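PDB 3QR0: phospholipase C-beta (PLC-beta) from Sepia officinalis, which belongs to the multidomain phospholipase C-beta family, combining PH, EF-hand-like, TIM-barrel and C2 domains, with a calcium ion bound in the barrel. Local coordinates for residues I39-L52 against K55-L67. Sequence-based numbering, arbitrary orientation.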
loop_
_atom_site.group_PDB
_atom_site.type_symbol
_atom_site.label_atom_id
_atom_site.label_comp_id
_atom_site.label_asym_id
_atom_site.label_seq_id
_atom_site.Cartn_x
_atom_site.Cartn_y
_atom_site.Cartn_z
ATOM N N ILE A 39 22.134 20.857 17.313
ATOM C CA ILE A 39 21.868 20.548 18.712
ATOM C C ILE A 39 22.074 19.062 18.968
ATOM O O ILE A 39 21.673 18.223 18.165
ATOM C CB ILE A 39 20.431 20.953 19.114
ATOM C CG1 ILE A 39 20.205 20.746 20.617
ATOM C CG2 ILE A 39 19.412 20.173 18.309
ATOM C CD1 ILE A 39 18.989 21.496 21.165
ATOM N N GLU A 40 22.707 18.745 20.089
ATOM C CA GLU A 40 22.861 17.358 20.498
ATOM C C GLU A 40 21.566 16.889 21.138
ATOM O O GLU A 40 21.022 17.560 22.023
ATOM C CB GLU A 40 24.016 17.201 21.480
ATOM C CG GLU A 40 24.375 15.743 21.757
ATOM C CD GLU A 40 25.275 15.590 22.955
ATOM O OE1 GLU A 40 26.294 16.302 23.025
ATOM O OE2 GLU A 40 24.959 14.756 23.826
ATOM N N ILE A 41 21.078 15.737 20.687
ATOM C CA ILE A 41 19.852 15.160 21.216
ATOM C C ILE A 41 20.077 13.720 21.680
ATOM O O ILE A 41 21.012 13.051 21.227
ATOM C CB ILE A 41 18.715 15.182 20.169
ATOM C CG1 ILE A 41 19.050 14.297 18.961
ATOM C CG2 ILE A 41 18.444 16.610 19.720
ATOM C CD1 ILE A 41 17.845 13.927 18.115
ATOM N N LEU A 42 19.224 13.266 22.595
ATOM C CA LEU A 42 19.123 11.851 22.928
ATOM C C LEU A 42 17.907 11.311 22.184
ATOM O O LEU A 42 16.771 11.603 22.560
ATOM C CB LEU A 42 18.963 11.647 24.433
ATOM C CG LEU A 42 18.790 10.194 24.899
ATOM C CD1 LEU A 42 20.055 9.386 24.601
ATOM C CD2 LEU A 42 18.438 10.144 26.390
ATOM N N LEU A 43 18.154 10.556 21.117
ATOM C CA LEU A 43 17.089 9.980 20.303
ATOM C C LEU A 43 16.687 8.639 20.906
ATOM O O LEU A 43 17.546 7.851 21.290
ATOM C CB LEU A 43 17.568 9.795 18.857
ATOM C CG LEU A 43 16.527 9.391 17.808
ATOM C CD1 LEU A 43 15.432 10.454 17.695
ATOM C CD2 LEU A 43 17.199 9.162 16.455
ATOM N N ARG A 44 15.387 8.391 21.010
ATOM C CA ARG A 44 14.888 7.148 21.595
ATOM C C ARG A 44 13.742 6.571 20.774
ATOM O O ARG A 44 13.073 7.295 20.031
ATOM C CB ARG A 44 14.427 7.383 23.035
ATOM C CG ARG A 44 15.474 8.036 23.931
ATOM C CD ARG A 44 14.918 8.311 25.310
ATOM N NE ARG A 44 14.706 7.075 26.057
ATOM C CZ ARG A 44 14.081 6.997 27.228
ATOM N NH1 ARG A 44 13.589 8.092 27.799
ATOM N NH2 ARG A 44 13.949 5.819 27.832
ATOM N N VAL A 45 13.544 5.260 20.905
ATOM C CA VAL A 45 12.396 4.557 20.329
ATOM C C VAL A 45 11.546 4.037 21.482
ATOM O O VAL A 45 12.079 3.552 22.489
ATOM C CB VAL A 45 12.847 3.360 19.456
ATOM C CG1 VAL A 45 11.648 2.703 18.765
ATOM C CG2 VAL A 45 13.890 3.810 18.424
ATOM N N ASP A 46 10.228 4.126 21.364
ATOM C CA ASP A 46 9.386 3.513 22.393
ATOM C C ASP A 46 9.512 1.980 22.303
ATOM O O ASP A 46 9.910 1.441 21.263
ATOM C CB ASP A 46 7.935 3.959 22.277
ATOM C CG ASP A 46 7.249 3.375 21.072
ATOM O OD1 ASP A 46 6.494 2.392 21.236
ATOM O OD2 ASP A 46 7.488 3.889 19.957
ATOM N N PRO A 47 9.181 1.268 23.394
ATOM C CA PRO A 47 9.379 -0.185 23.395
ATOM C C PRO A 47 8.603 -0.977 22.329
ATOM O O PRO A 47 8.957 -2.130 22.069
ATOM C CB PRO A 47 8.933 -0.603 24.802
ATOM C CG PRO A 47 9.050 0.614 25.625
ATOM C CD PRO A 47 8.737 1.762 24.710
ATOM N N LYS A 48 7.573 -0.387 21.721
ATOM C CA LYS A 48 6.798 -1.079 20.676
ATOM C C LYS A 48 7.216 -0.721 19.250
ATOM O O LYS A 48 6.628 -1.230 18.301
ATOM C CB LYS A 48 5.299 -0.794 20.844
ATOM C CG LYS A 48 4.720 -1.270 22.173
ATOM C CD LYS A 48 4.827 -2.775 22.323
ATOM C CE LYS A 48 3.851 -3.308 23.366
ATOM N NZ LYS A 48 3.782 -4.793 23.351
ATOM N N GLY A 49 8.215 0.148 19.096
ATOM C CA GLY A 49 8.690 0.555 17.775
ATOM C C GLY A 49 7.689 1.380 16.973
ATOM O O GLY A 49 7.533 1.171 15.769
ATOM N N TYR A 50 7.014 2.321 17.633
ATOM C CA TYR A 50 6.017 3.173 16.972
ATOM C C TYR A 50 6.468 4.610 16.750
ATOM O O TYR A 50 5.986 5.267 15.825
ATOM C CB TYR A 50 4.713 3.200 17.770
ATOM C CG TYR A 50 4.007 1.866 17.859
ATOM C CD1 TYR A 50 3.986 0.986 16.772
ATOM C CD2 TYR A 50 3.336 1.493 19.014
ATOM C CE1 TYR A 50 3.334 -0.229 16.845
ATOM C CE2 TYR A 50 2.671 0.272 19.092
ATOM C CZ TYR A 50 2.676 -0.580 18.000
ATOM O OH TYR A 50 2.029 -1.793 18.051
ATOM N N PHE A 51 7.365 5.097 17.607
ATOM C CA PHE A 51 7.816 6.484 17.569
ATOM C C PHE A 51 9.315 6.592 17.751
ATOM O O PHE A 51 9.903 5.835 18.523
ATOM C CB PHE A 51 7.168 7.290 18.701
ATOM C CG PHE A 51 5.672 7.333 18.645
ATOM C CD1 PHE A 51 5.024 8.205 17.786
ATOM C CD2 PHE A 51 4.910 6.516 19.472
ATOM C CE1 PHE A 51 3.630 8.250 17.732
ATOM C CE2 PHE A 51 3.518 6.552 19.424
ATOM C CZ PHE A 51 2.879 7.422 18.557
ATOM N N LEU A 52 9.918 7.528 17.023
ATOM C CA LEU A 52 11.198 8.109 17.397
ATOM C C LEU A 52 10.868 9.368 18.180
ATOM O O LEU A 52 9.978 10.121 17.783
ATOM C CB LEU A 52 12.005 8.510 16.162
ATOM C CG LEU A 52 12.589 7.397 15.300
ATOM C CD1 LEU A 52 13.241 7.988 14.058
ATOM C CD2 LEU A 52 13.589 6.615 16.107
ATOM N N LYS A 55 13.999 15.198 23.111
ATOM C CA LYS A 55 13.683 16.473 23.736
ATOM C C LYS A 55 14.634 17.543 23.235
ATOM O O LYS A 55 15.826 17.291 23.061
ATOM C CB LYS A 55 13.752 16.355 25.257
ATOM C CG LYS A 55 12.604 15.541 25.828
ATOM C CD LYS A 55 12.619 15.501 27.349
ATOM C CE LYS A 55 11.346 14.860 27.890
ATOM N NZ LYS A 55 11.111 13.498 27.325
ATOM N N ILE A 56 14.086 18.726 22.975
ATOM C CA ILE A 56 14.872 19.910 22.671
ATOM C C ILE A 56 14.783 20.825 23.891
ATOM O O ILE A 56 13.687 21.154 24.360
ATOM C CB ILE A 56 14.350 20.640 21.417
ATOM C CG1 ILE A 56 14.544 19.780 20.162
ATOM C CG2 ILE A 56 15.051 21.995 21.251
ATOM C CD1 ILE A 56 16.000 19.538 19.783
ATOM N N GLU A 57 15.940 21.210 24.415
ATOM C CA GLU A 57 16.009 22.036 25.616
ATOM C C GLU A 57 15.269 23.356 25.389
ATOM O O GLU A 57 15.549 24.068 24.432
ATOM C CB GLU A 57 17.469 22.303 25.981
ATOM C CG GLU A 57 17.679 22.820 27.390
ATOM C CD GLU A 57 19.148 22.911 27.762
ATOM O OE1 GLU A 57 19.485 23.714 28.655
ATOM O OE2 GLU A 57 19.969 22.176 27.164
ATOM N N GLY A 58 14.302 23.655 26.251
ATOM C CA GLY A 58 13.526 24.883 26.135
ATOM C C GLY A 58 12.243 24.759 25.330
ATOM O O GLY A 58 11.449 25.692 25.310
ATOM N N LYS A 59 12.041 23.628 24.655
ATOM C CA LYS A 59 10.796 23.365 23.934
ATOM C C LYS A 59 9.830 22.637 24.858
ATOM O O LYS A 59 10.205 21.670 25.509
ATOM C CB LYS A 59 11.045 22.516 22.684
ATOM C CG LYS A 59 11.851 23.218 21.604
ATOM C CD LYS A 59 10.981 24.025 20.671
ATOM C CE LYS A 59 10.434 23.168 19.547
ATOM N NZ LYS A 59 9.751 24.005 18.530
ATOM N N GLU A 60 8.587 23.107 24.893
ATOM C CA GLU A 60 7.558 22.554 25.771
ATOM C C GLU A 60 7.236 21.108 25.419
ATOM O O GLU A 60 7.251 20.237 26.285
ATOM C CB GLU A 60 6.297 23.420 25.684
ATOM C CG GLU A 60 5.115 22.957 26.513
ATOM C CD GLU A 60 3.996 23.992 26.535
ATOM O OE1 GLU A 60 4.230 25.109 27.047
ATOM O OE2 GLU A 60 2.890 23.685 26.041
ATOM N N ASP A 61 6.957 20.859 24.143
ATOM C CA ASP A 61 6.575 19.534 23.680
ATOM C C ASP A 61 7.793 18.684 23.315
ATOM O O ASP A 61 8.744 19.160 22.683
ATOM C CB ASP A 61 5.634 19.637 22.468
ATOM C CG ASP A 61 4.230 20.111 22.849
ATOM O OD1 ASP A 61 4.058 20.684 23.946
ATOM O OD2 ASP A 61 3.291 19.904 22.050
ATOM N N THR A 62 7.754 17.423 23.728
ATOM C CA THR A 62 8.706 16.437 23.250
ATOM C C THR A 62 8.514 16.296 21.750
ATOM O O THR A 62 7.379 16.244 21.266
ATOM C CB THR A 62 8.481 15.082 23.927
ATOM O OG1 THR A 62 8.728 15.213 25.333
ATOM C CG2 THR A 62 9.394 14.013 23.327
ATOM N N GLN A 63 9.626 16.265 21.021
ATOM C CA GLN A 63 9.608 16.147 19.573
ATOM C C GLN A 63 9.495 14.676 19.221
ATOM O O GLN A 63 9.986 13.822 19.959
ATOM C CB GLN A 63 10.879 16.738 18.972
ATOM C CG GLN A 63 11.117 18.189 19.349
ATOM C CD GLN A 63 9.988 19.087 18.903
ATOM O OE1 GLN A 63 9.175 19.536 19.711
ATOM N NE2 GLN A 63 9.916 19.332 17.609
ATOM N N LEU A 64 8.837 14.375 18.110
ATOM C CA LEU A 64 8.691 12.985 17.694
ATOM C C LEU A 64 8.507 12.827 16.197
ATOM O O LEU A 64 8.169 13.781 15.491
ATOM C CB LEU A 64 7.526 12.308 18.437
ATOM C CG LEU A 64 6.091 12.689 18.048
ATOM C CD1 LEU A 64 5.104 11.752 18.717
ATOM C CD2 LEU A 64 5.783 14.130 18.416
ATOM N N LEU A 65 8.767 11.608 15.735
ATOM C CA LEU A 65 8.391 11.157 14.408
ATOM C C LEU A 65 7.559 9.886 14.554
ATOM O O LEU A 65 8.000 8.908 15.172
ATOM C CB LEU A 65 9.621 10.871 13.551
ATOM C CG LEU A 65 10.425 12.068 13.046
ATOM C CD1 LEU A 65 11.644 11.576 12.270
ATOM C CD2 LEU A 65 9.570 12.999 12.183
ATOM N N ASP A 66 6.350 9.920 14.008
ATOM C CA ASP A 66 5.473 8.758 13.963
ATOM C C ASP A 66 5.998 7.861 12.853
ATOM O O ASP A 66 5.975 8.242 11.679
ATOM C CB ASP A 66 4.038 9.211 13.673
ATOM C CG ASP A 66 3.020 8.084 13.757
ATOM O OD1 ASP A 66 3.376 6.915 13.530
ATOM O OD2 ASP A 66 1.838 8.382 14.036
ATOM N N LEU A 67 6.470 6.672 13.225
ATOM C CA LEU A 67 7.100 5.767 12.264
ATOM C C LEU A 67 6.125 5.262 11.190
ATOM O O LEU A 67 6.559 4.728 10.168
ATOM C CB LEU A 67 7.760 4.589 12.981
ATOM C CG LEU A 67 8.949 4.935 13.882
ATOM C CD1 LEU A 67 9.564 3.673 14.454
ATOM C CD2 LEU A 67 10.005 5.744 13.132
HETATM O O HOH W 1 18.451 18.384 22.781
HETATM O O HOH W 2 15.475 12.835 24.507
HETATM O O HOH W 3 17.556 15.253 23.668
HETATM O O HOH W 4 4.255 3.815 14.057
#
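Phe-51 and Leu-52 pair antiparallel with Asp-66 and Leu-65: Leu-52 and Leu-65 exchange two backbone hydrogen bonds (Leu-52 N to Leu-65 O, 3.0 Å; Leu-65 N to Leu-52 O, 2.8 Å), and a third runs from Leu-67 N to Tyr-50 O. At the other end, where Ile-41 and Lys-55 come nearest, their CA atoms 6.8 Å apart, three waters link Glu-40 and Leu-42 to Lys-55; one accepts from Leu-42 N and donates to Lys-55 O. On one face of the sheet the Phe-51 ring lies alongside Leu-64, with CD1 3.7 Å from Leu-64 CD1, while its CE1 stands 4.0 Å from Asp-66 CG, ring and carboxylate planes 53° apart. Asp-66 OD1 forms a salt bridge with Lys-157, a residue of helix 151-165 that the Phe-51 side chain also touches. On the other face Leu-67 runs at about a right angle to Leu-52, bringing its CD2 to 3.8 Å from Leu-52 CG; Trp-133 and Tyr-140 of helix 127-141 pack against this pair. Next to the water bridges, Ile-56 turns CG1 away from its carbonyl carbon (chi1 -66°), and the terminal CD1 reaches the CG2 methyls of both Ile-39 and Ile-41. The tight turn preceding Phe-51 is held by Asp-46, whose OD2 accepts from Tyr-50 N and Phe-51 N, while OD1 takes Lys-48 N in an Asx turn. The contact pairs strands 51-54 and 63-66 as a beta hairpin and lays the start of their connecting loop along strand 39-45; the three form the antiparallel meander at one edge of the PH-domain sheet, with the domain's characteristic C-terminal helix packed against it.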